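Alanine racemase 1 (Caldanaerobacter subterraneus subsp. tengcongensis MB4, PDB 4Y2W) is a two-domain alanine racemase family protein that pairs an N-terminal TIM-barrel domain with a C-terminal beta-domain and assembles as a dimer. Local coordinates at residues 167-172 and 204-209. The protein carries 1 engineered substitution. Numbering follows the deposited sequence.
Sequences SHFAAA and KHIANA. With PO4 (phosphate ion), chain C.
Phe169 lays one face of its ring against Ile206, whose CG1 lies 4.1 Å from the ring centroid, 17° off the normal and displaced toward the rim, a CH-pi contact. The two side chains cross at about a right angle. Ile206 CG1 stands anti to the backbone N (chi1 -168°); an extended chi2 carries CD1 on to Ser167 CB at 3.8 Å and to the ring, while the CG2 branch meets Phe169 CZ at 3.9 Å. Asn208 OD1 lies near the plane of the same ring, at the edge by CD2, with the amide turned 41° from it, and also approaches Ala172 CB. On the amide's other arm, ND2 is 3.9 Å from His168 NE2 and makes a weak hydrogen bond to O2 of a phosphate ion, probably from the crystallisation liquor. Backbone ties are slight: a weak bond from Ser167 N to His205 O, just after barrel strand 160-166, and a CA-H...O contact from Ile206 to Ser167 O, which also accepts a hydrogen bond from Arg224 NH2. Asn208 is the N-cap of helix 209-214, and His168 touches the bound alanine. The loop is thus seated mainly by apolar packing, with His168 at the ligand pocket and Asn208 beside it.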
# COMPACT_ATOMS: atom_id res chain seq x y z
N SER A 167 5.97 23.13 -16.23
CA SER A 167 7.13 22.86 -15.39
C SER A 167 6.63 22.61 -13.96
O SER A 167 5.43 22.53 -13.72
CB SER A 167 8.10 24.05 -15.43
OG SER A 167 9.35 23.71 -14.85
N HIS A 168 7.57 22.47 -13.02
CA HIS A 168 7.25 22.11 -11.64
C HIS A 168 8.22 22.79 -10.67
O HIS A 168 9.43 22.77 -10.89
CB HIS A 168 7.34 20.58 -11.48
CG HIS A 168 6.56 20.04 -10.33
ND1 HIS A 168 5.27 19.57 -10.45
CD2 HIS A 168 6.90 19.87 -9.02
CE1 HIS A 168 4.84 19.15 -9.28
NE2 HIS A 168 5.81 19.32 -8.39
N PHE A 169 7.68 23.40 -9.61
CA PHE A 169 8.50 24.10 -8.62
C PHE A 169 9.22 23.11 -7.71
O PHE A 169 8.61 22.15 -7.23
CB PHE A 169 7.65 25.05 -7.76
CG PHE A 169 7.16 26.27 -8.49
CD1 PHE A 169 8.06 27.16 -9.06
CD2 PHE A 169 5.80 26.54 -8.59
CE1 PHE A 169 7.62 28.29 -9.73
CE2 PHE A 169 5.36 27.67 -9.26
CZ PHE A 169 6.26 28.55 -9.83
N ALA A 170 10.50 23.36 -7.45
CA ALA A 170 11.33 22.48 -6.63
C ALA A 170 11.19 22.74 -5.13
O ALA A 170 11.33 21.81 -4.33
CB ALA A 170 12.79 22.59 -7.04
N ALA A 171 10.93 23.99 -4.74
CA ALA A 171 10.86 24.35 -3.32
C ALA A 171 9.75 25.35 -3.02
O ALA A 171 9.94 26.30 -2.26
CB ALA A 171 12.21 24.90 -2.86
N ALA A 172 8.57 25.12 -3.60
CA ALA A 172 7.39 25.93 -3.31
C ALA A 172 6.79 25.56 -1.94
O ALA A 172 6.32 26.43 -1.21
CB ALA A 172 6.35 25.78 -4.41
N LYS A 204 -0.27 27.12 -20.62
CA LYS A 204 0.94 27.28 -19.83
C LYS A 204 0.55 27.11 -18.37
O LYS A 204 -0.39 27.76 -17.90
CB LYS A 204 1.56 28.66 -20.06
CG LYS A 204 1.72 29.05 -21.52
CD LYS A 204 2.41 30.39 -21.70
CE LYS A 204 1.57 31.57 -21.23
NZ LYS A 204 0.33 31.75 -22.03
N HIS A 205 1.26 26.24 -17.66
CA HIS A 205 0.98 25.99 -16.24
C HIS A 205 2.21 25.51 -15.50
O HIS A 205 3.09 24.87 -16.08
CB HIS A 205 -0.18 25.00 -16.07
CG HIS A 205 -0.01 23.72 -16.82
ND1 HIS A 205 0.15 22.50 -16.18
CD2 HIS A 205 -0.00 23.45 -18.15
CE1 HIS A 205 0.26 21.55 -17.09
NE2 HIS A 205 0.17 22.09 -18.29
N ILE A 206 2.28 25.83 -14.21
CA ILE A 206 3.45 25.52 -13.39
C ILE A 206 3.14 25.31 -11.90
O ILE A 206 3.87 24.61 -11.21
CB ILE A 206 4.52 26.62 -13.57
CG1 ILE A 206 5.86 26.20 -12.97
CG2 ILE A 206 4.05 27.94 -12.97
CD1 ILE A 206 7.02 27.07 -13.40
N ALA A 207 2.06 25.91 -11.41
CA ALA A 207 1.77 25.95 -9.98
C ALA A 207 1.10 24.67 -9.46
O ALA A 207 0.06 24.25 -9.96
CB ALA A 207 0.89 27.15 -9.67
N ASN A 208 1.73 24.07 -8.45
CA ASN A 208 1.09 23.06 -7.59
C ASN A 208 0.50 23.77 -6.37
O ASN A 208 0.58 25.00 -6.27
CB ASN A 208 2.09 21.97 -7.19
CG ASN A 208 3.31 22.51 -6.45
OD1 ASN A 208 3.58 23.71 -6.47
ND2 ASN A 208 4.05 21.61 -5.80
N ALA A 209 -0.09 23.02 -5.44
CA ALA A 209 -0.80 23.61 -4.28
C ALA A 209 -0.01 24.71 -3.54
O ALA A 209 -0.58 25.73 -3.15
CB ALA A 209 -1.22 22.52 -3.31
P PO4 C . 0.41 18.82 -5.11
O1 PO4 C . -0.65 19.72 -4.51
O2 PO4 C . 1.79 19.35 -4.77
O3 PO4 C . 0.24 18.79 -6.61
O4 PO4 C . 0.26 17.43 -4.54